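Local coordinates for protein superoxide dismutase (Clostridium difficile, PDB 3TJT) that probably protects cells by disproportionating superoxide radicals into hydrogen peroxide and oxygen at a protein-bound iron ion, at residues A[28-33]-A[87-92]; A[83-88]-A[169-174]. All coordinates share one frame; numbering follows the deposited sequence.

Contact 1: residues A[28-33]-A[87-92]. With FE (Fe (III) ion), chain B.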
loop_
_atom_site.group_PDB
_atom_site.type_symbol
_atom_site.label_atom_id
_atom_site.label_comp_id
_atom_site.label_asym_id
_atom_site.label_seq_id
_atom_site.Cartn_x
_atom_site.Cartn_y
_atom_site.Cartn_z
ATOM N N LYS A 28 14.571 -1.441 12.480
ATOM C CA LYS A 28 13.956 -1.994 13.682
ATOM C C LYS A 28 12.464 -2.279 13.485
ATOM O O LYS A 28 11.989 -3.364 13.792
ATOM C CB LYS A 28 14.157 -1.056 14.879
ATOM C CG LYS A 28 15.588 -0.999 15.394
ATOM C CD LYS A 28 15.765 -1.841 16.657
ATOM C CE LYS A 28 17.217 -1.810 17.146
ATOM N NZ LYS A 28 17.480 -2.805 18.231
ATOM N N LEU A 29 11.730 -1.299 12.968
ATOM C CA LEU A 29 10.299 -1.478 12.765
ATOM C C LEU A 29 10.051 -2.539 11.708
ATOM O O LEU A 29 9.217 -3.420 11.882
ATOM C CB LEU A 29 9.660 -0.165 12.311
ATOM C CG LEU A 29 9.528 0.927 13.378
ATOM C CD1 LEU A 29 9.337 2.276 12.713
ATOM C CD2 LEU A 29 8.395 0.629 14.335
ATOM N N HIS A 30 10.775 -2.437 10.606
ATOM C CA HIS A 30 10.538 -3.307 9.454
ATOM C C HIS A 30 10.765 -4.767 9.851
ATOM O O HIS A 30 9.963 -5.647 9.529
ATOM C CB HIS A 30 11.470 -2.898 8.316
ATOM C CG HIS A 30 10.971 -3.278 6.956
ATOM N ND1 HIS A 30 11.691 -3.022 5.810
ATOM C CD2 HIS A 30 9.817 -3.867 6.555
ATOM C CE1 HIS A 30 11.012 -3.449 4.760
ATOM N NE2 HIS A 30 9.875 -3.968 5.186
ATOM N N HIS A 31 11.858 -5.031 10.564
ATOM C CA HIS A 31 12.172 -6.400 10.964
ATOM C C HIS A 31 11.404 -6.854 12.206
ATOM O O HIS A 31 10.782 -7.919 12.211
ATOM C CB HIS A 31 13.690 -6.547 11.202
ATOM C CG HIS A 31 14.105 -7.923 11.618
ATOM N ND1 HIS A 31 13.966 -8.389 12.908
ATOM C CD2 HIS A 31 14.663 -8.934 10.910
ATOM C CE1 HIS A 31 14.414 -9.630 12.977
ATOM N NE2 HIS A 31 14.846 -9.982 11.779
ATOM N N ASP A 32 11.443 -6.049 13.265
ATOM C CA ASP A 32 10.910 -6.480 14.559
ATOM C C ASP A 32 9.389 -6.378 14.677
ATOM O O ASP A 32 8.790 -7.075 15.487
ATOM C CB ASP A 32 11.546 -5.695 15.711
ATOM C CG ASP A 32 13.053 -5.880 15.795
ATOM O OD1 ASP A 32 13.621 -6.691 15.038
ATOM O OD2 ASP A 32 13.679 -5.195 16.624
ATOM N N LYS A 33 8.775 -5.492 13.897
ATOM C CA LYS A 33 7.318 -5.361 13.912
ATOM C C LYS A 33 6.635 -5.961 12.673
ATOM O O LYS A 33 5.803 -6.856 12.800
ATOM C CB LYS A 33 6.897 -3.897 14.070
ATOM C CG LYS A 33 7.486 -3.212 15.285
ATOM C CD LYS A 33 7.026 -3.847 16.577
ATOM C CE LYS A 33 7.632 -3.082 17.754
ATOM N NZ LYS A 33 7.380 -3.766 19.044
ATOM N N PHE A 87 13.795 -12.716 2.479
ATOM C CA PHE A 87 14.542 -12.518 1.240
ATOM C C PHE A 87 15.142 -11.113 1.162
ATOM O O PHE A 87 16.314 -10.938 0.821
ATOM C CB PHE A 87 13.621 -12.763 0.025
ATOM C CG PHE A 87 14.302 -12.580 -1.294
ATOM C CD1 PHE A 87 14.851 -13.668 -1.961
ATOM C CD2 PHE A 87 14.411 -11.329 -1.867
ATOM C CE1 PHE A 87 15.481 -13.503 -3.172
ATOM C CE2 PHE A 87 15.058 -11.157 -3.083
ATOM C CZ PHE A 87 15.593 -12.244 -3.734
ATOM N N PHE A 88 14.325 -10.115 1.479
ATOM C CA PHE A 88 14.738 -8.717 1.390
ATOM C C PHE A 88 15.914 -8.388 2.325
ATOM O O PHE A 88 16.888 -7.752 1.910
ATOM C CB PHE A 88 13.535 -7.816 1.695
ATOM C CG PHE A 88 13.806 -6.348 1.536
ATOM C CD1 PHE A 88 14.256 -5.834 0.330
ATOM C CD2 PHE A 88 13.576 -5.475 2.594
ATOM C CE1 PHE A 88 14.494 -4.467 0.171
ATOM C CE2 PHE A 88 13.815 -4.105 2.448
ATOM C CZ PHE A 88 14.263 -3.602 1.238
ATOM N N PHE A 89 15.821 -8.796 3.584
ATOM C CA PHE A 89 16.917 -8.492 4.501
ATOM C C PHE A 89 18.183 -9.250 4.085
ATOM O O PHE A 89 19.284 -8.731 4.234
ATOM C CB PHE A 89 16.517 -8.748 5.952
ATOM C CG PHE A 89 15.356 -7.891 6.409
ATOM C CD1 PHE A 89 15.366 -6.516 6.176
ATOM C CD2 PHE A 89 14.264 -8.450 7.047
ATOM C CE1 PHE A 89 14.297 -5.716 6.579
ATOM C CE2 PHE A 89 13.192 -7.653 7.464
ATOM C CZ PHE A 89 13.211 -6.289 7.223
ATOM N N ASP A 90 18.016 -10.444 3.514
ATOM C CA ASP A 90 19.172 -11.208 3.014
ATOM C C ASP A 90 19.835 -10.588 1.781
ATOM O O ASP A 90 21.027 -10.808 1.526
ATOM C CB ASP A 90 18.773 -12.663 2.705
ATOM C CG ASP A 90 18.754 -13.543 3.938
ATOM O OD1 ASP A 90 19.228 -13.106 5.008
ATOM O OD2 ASP A 90 18.254 -14.683 3.834
ATOM N N ILE A 91 19.079 -9.809 1.012
ATOM C CA ILE A 91 19.584 -9.296 -0.256
ATOM C C ILE A 91 20.239 -7.915 -0.094
ATOM O O ILE A 91 20.639 -7.279 -1.068
ATOM C CB ILE A 91 18.484 -9.277 -1.354
ATOM C CG1 ILE A 91 19.102 -9.401 -2.749
ATOM C CG2 ILE A 91 17.617 -8.017 -1.260
ATOM C CD1 ILE A 91 19.965 -10.652 -2.911
ATOM N N MET A 92 20.348 -7.465 1.152
ATOM C CA MET A 92 21.063 -6.230 1.447
ATOM C C MET A 92 22.282 -6.528 2.313
ATOM O O MET A 92 22.322 -7.541 3.012
ATOM C CB MET A 92 20.143 -5.228 2.153
ATOM C CG MET A 92 18.920 -4.826 1.296
ATOM S SD MET A 92 17.966 -3.501 2.062
ATOM C CE MET A 92 17.183 -4.359 3.411
HETATM FE FE FE B . 8.053 -4.436 4.130
HETATM O O HOH W 1 6.451 -4.986 2.677
#

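Contact 2: residues A[83-88]-A[169-174]. With FE (Fe (III) ion), chain B.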
loop_
_atom_site.group_PDB
_atom_site.type_symbol
_atom_site.label_atom_id
_atom_site.label_comp_id
_atom_site.label_asym_id
_atom_site.label_seq_id
_atom_site.Cartn_x
_atom_site.Cartn_y
_atom_site.Cartn_z
ATOM N N TYR A 83 8.111 -14.710 3.615
ATOM C CA TYR A 83 9.099 -15.061 2.606
ATOM C C TYR A 83 9.789 -13.813 2.061
ATOM O O TYR A 83 11.020 -13.761 1.968
ATOM C CB TYR A 83 8.454 -15.837 1.453
ATOM C CG TYR A 83 9.478 -16.281 0.435
ATOM C CD1 TYR A 83 10.173 -17.468 0.607
ATOM C CD2 TYR A 83 9.770 -15.500 -0.675
ATOM C CE1 TYR A 83 11.123 -17.876 -0.307
ATOM C CE2 TYR A 83 10.728 -15.898 -1.592
ATOM C CZ TYR A 83 11.394 -17.090 -1.402
ATOM O OH TYR A 83 12.345 -17.494 -2.309
ATOM N N ASN A 84 8.993 -12.813 1.688
ATOM C CA ASN A 84 9.528 -11.627 1.041
ATOM C C ASN A 84 10.498 -10.862 1.950
ATOM O O ASN A 84 11.519 -10.354 1.492
ATOM C CB ASN A 84 8.401 -10.693 0.569
ATOM C CG ASN A 84 7.592 -11.269 -0.587
ATOM O OD1 ASN A 84 8.015 -12.216 -1.259
ATOM N ND2 ASN A 84 6.414 -10.685 -0.830
ATOM N N HIS A 85 10.171 -10.763 3.232
ATOM C CA HIS A 85 11.023 -10.002 4.137
ATOM C C HIS A 85 12.308 -10.745 4.462
ATOM O O HIS A 85 13.376 -10.136 4.513
ATOM C CB HIS A 85 10.258 -9.584 5.394
ATOM C CG HIS A 85 9.303 -8.469 5.127
ATOM N ND1 HIS A 85 8.038 -8.683 4.617
ATOM C CD2 HIS A 85 9.456 -7.125 5.207
ATOM C CE1 HIS A 85 7.438 -7.518 4.435
ATOM N NE2 HIS A 85 8.279 -6.558 4.781
ATOM N N LYS A 86 12.218 -12.053 4.672
ATOM C CA LYS A 86 13.437 -12.829 4.874
ATOM C C LYS A 86 14.360 -12.610 3.678
ATOM O O LYS A 86 15.556 -12.330 3.840
ATOM C CB LYS A 86 13.141 -14.323 5.054
ATOM C CG LYS A 86 14.411 -15.129 5.370
ATOM C CD LYS A 86 14.226 -16.630 5.167
ATOM C CE LYS A 86 13.117 -17.183 6.020
ATOM N NZ LYS A 86 12.983 -18.666 5.873
ATOM N N PHE A 87 13.795 -12.716 2.479
ATOM C CA PHE A 87 14.542 -12.518 1.240
ATOM C C PHE A 87 15.142 -11.113 1.162
ATOM O O PHE A 87 16.314 -10.938 0.821
ATOM C CB PHE A 87 13.621 -12.763 0.025
ATOM C CG PHE A 87 14.302 -12.580 -1.294
ATOM C CD1 PHE A 87 14.851 -13.668 -1.961
ATOM C CD2 PHE A 87 14.411 -11.329 -1.867
ATOM C CE1 PHE A 87 15.481 -13.503 -3.172
ATOM C CE2 PHE A 87 15.058 -11.157 -3.083
ATOM C CZ PHE A 87 15.593 -12.244 -3.734
ATOM N N PHE A 88 14.325 -10.115 1.479
ATOM C CA PHE A 88 14.738 -8.717 1.390
ATOM C C PHE A 88 15.914 -8.388 2.325
ATOM O O PHE A 88 16.888 -7.752 1.910
ATOM C CB PHE A 88 13.535 -7.816 1.695
ATOM C CG PHE A 88 13.806 -6.348 1.536
ATOM C CD1 PHE A 88 14.256 -5.834 0.330
ATOM C CD2 PHE A 88 13.576 -5.475 2.594
ATOM C CE1 PHE A 88 14.494 -4.467 0.171
ATOM C CE2 PHE A 88 13.815 -4.105 2.448
ATOM C CZ PHE A 88 14.263 -3.602 1.238
ATOM N N TRP A 169 6.540 -0.871 -0.298
ATOM C CA TRP A 169 5.510 -0.488 0.665
ATOM C C TRP A 169 6.016 0.790 1.313
ATOM O O TRP A 169 7.226 0.958 1.512
ATOM C CB TRP A 169 5.345 -1.542 1.752
ATOM C CG TRP A 169 4.554 -2.766 1.360
ATOM C CD1 TRP A 169 4.819 -3.628 0.327
ATOM C CD2 TRP A 169 3.390 -3.273 2.019
ATOM N NE1 TRP A 169 3.882 -4.638 0.305
ATOM C CE2 TRP A 169 3.001 -4.451 1.338
ATOM C CE3 TRP A 169 2.641 -2.855 3.124
ATOM C CZ2 TRP A 169 1.890 -5.206 1.724
ATOM C CZ3 TRP A 169 1.534 -3.614 3.516
ATOM C CH2 TRP A 169 1.170 -4.775 2.814
ATOM N N GLU A 170 5.107 1.686 1.670
ATOM C CA GLU A 170 5.546 2.935 2.276
ATOM C C GLU A 170 6.253 2.739 3.624
ATOM O O GLU A 170 7.116 3.545 3.980
ATOM C CB GLU A 170 4.383 3.937 2.348
ATOM C CG GLU A 170 4.055 4.494 0.964
ATOM C CD GLU A 170 2.756 5.293 0.911
ATOM O OE1 GLU A 170 1.812 4.977 1.669
ATOM O OE2 GLU A 170 2.704 6.233 0.097
ATOM N N HIS A 171 5.931 1.680 4.361
ATOM C CA HIS A 171 6.640 1.466 5.629
ATOM C C HIS A 171 8.143 1.298 5.419
ATOM O O HIS A 171 8.935 1.524 6.336
ATOM C CB HIS A 171 6.054 0.333 6.493
ATOM C CG HIS A 171 6.121 -1.031 5.867
ATOM N ND1 HIS A 171 4.993 -1.784 5.617
ATOM C CD2 HIS A 171 7.173 -1.780 5.460
ATOM C CE1 HIS A 171 5.351 -2.942 5.081
ATOM N NE2 HIS A 171 6.667 -2.959 4.970
ATOM N N ALA A 172 8.541 0.929 4.210
ATOM C CA ALA A 172 9.949 0.636 3.960
ATOM C C ALA A 172 10.791 1.886 3.791
ATOM O O ALA A 172 12.022 1.819 3.867
ATOM C CB ALA A 172 10.111 -0.266 2.735
ATOM N N TYR A 173 10.144 3.024 3.547
ATOM C CA TYR A 173 10.890 4.228 3.221
ATOM C C TYR A 173 10.340 5.547 3.769
ATOM O O TYR A 173 10.993 6.575 3.622
ATOM C CB TYR A 173 11.090 4.363 1.705
ATOM C CG TYR A 173 9.827 4.557 0.868
ATOM C CD1 TYR A 173 9.271 5.825 0.677
ATOM C CD2 TYR A 173 9.222 3.474 0.235
ATOM C CE1 TYR A 173 8.122 6.001 -0.131
ATOM C CE2 TYR A 173 8.075 3.642 -0.564
ATOM C CZ TYR A 173 7.536 4.898 -0.739
ATOM O OH TYR A 173 6.410 5.052 -1.531
ATOM N N TYR A 174 9.164 5.529 4.390
ATOM C CA TYR A 174 8.513 6.799 4.718
ATOM C C TYR A 174 9.240 7.624 5.797
ATOM O O TYR A 174 9.284 8.853 5.715
ATOM C CB TYR A 174 7.018 6.620 5.054
ATOM C CG TYR A 174 6.217 7.799 4.548
ATOM C CD1 TYR A 174 5.932 7.934 3.195
ATOM C CD2 TYR A 174 5.793 8.801 5.412
ATOM C CE1 TYR A 174 5.222 9.029 2.711
ATOM C CE2 TYR A 174 5.080 9.911 4.935
ATOM C CZ TYR A 174 4.808 10.015 3.588
ATOM O OH TYR A 174 4.115 11.099 3.107
HETATM FE FE FE B . 8.053 -4.436 4.130
HETATM O O HOH W 1 6.451 -4.986 2.677
#

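Contact 1: residues A[28-33]-A[87-92]
Phe89 reaches across from the end of helix 72-90 and meets both His30 and His31 of helix 24-46. It points its ring edge at one face of the His30 imidazole, in a T-shaped (edge-to-face) pair with the planes at 82°. Phe89 CZ leads and lies 3.8 Å from His30 CG, toward the rim of that face. The same end of the ring runs up to the backbone, with Phe89 CZ 3.8 Å from His31 N. CG of Phe89 is anti to its carbonyl carbon (chi1 -61°), which sends the ring between the two histidines. His31 takes the flank: its CD2 is 3.9 Å from Phe89 CD2, and the two rings are oblique to each other. ND1, across the His31 ring from CD2, donates a hydrogen bond of 2.7 Å to Asp32 OD1; NE2 is hydrogen-bonded to Lys9 O. Both ring nitrogens are thus engaged, which fixes the imidazole rotation. Phe88 adds a rim-to-rim contact, its CE2 3.7 Å from His30 CE1, while Met92 CE lies over one face of the Phe88 ring. His30 NE2 binds the iron at 2.2 Å; Phe88, Phe89 and His31 pack round this ligand as a second shell. No hydrogen bond crosses the contact. It joins the two long helices of the alpha-hairpin domain of iron/manganese superoxide dismutases. Phe88 also packs on Leu166 and Asp167 of strand 161-167 and on Tyr184 of helix 181-188, and Phe89 touches Leu11 in the N-terminal loop.

Contact 2: residues A[83-88]-A[169-174]
The iron site of the superoxide dismutase is where these segments meet, and the metal joins two of its histidine ligands. His85 NE2 and His171 NE2 each bind the iron at 2.2 Å. The two nitrogens are 3.9 Å apart, and each lies at the edge of the other ring, near its plane. They subtend about 127° at the metal. Water 1 sits 2.2 Å from the iron, roughly opposite His30 NE2. With Asp167 this makes a five-ligand site resembling a trigonal bipyramid, in which His85 and His171 are equatorial and His30 and the water axial. His171 has CG between its backbone N and carbonyl carbon (chi1 63°), which turns the ring back to the metal although the bond to CB does not aim at helix 72-90. Trp169 CB packs over one face of the His171 ring, which also stacks with His34. The water lies above the Trp169 indole, 3.1 Å from its plane. Second-shell hydrogen bonds hold the far nitrogens: His85 ND1 to Gly81 O, and His171 ND1 to Glu170 OE2 of the second subunit. That link ties the site directly to the dimer interface. The contact itself joins helix 72-90 of the alpha-hairpin domain to the loop between strand 161-167 and helix 174-177. Helix 24-46 packs alongside, touching His85 through Tyr35 and Ala172 through His30.

Overall arrangement
From the N terminus, helix 24-46 comes first, and contact 1 closes the excursion from it to the end of helix 72-90. Contact 2 starts on that same helix and closes the next, longer stretch, which runs through helices 101-111 and 114-127 and the three-stranded sheet to the loop at 169-174. The two loops follow one another, and segments 87-92 and 83-88 share Phe87 and Phe88; neither loop encloses the other. Contact 1 stays within the alpha-hairpin domain, whereas contact 2 bridges to the C-terminal domain. They meet at the iron, where His30 NE2 lies 3.1 Å from His85 NE2. Segments of both contacts also touch the second subunit.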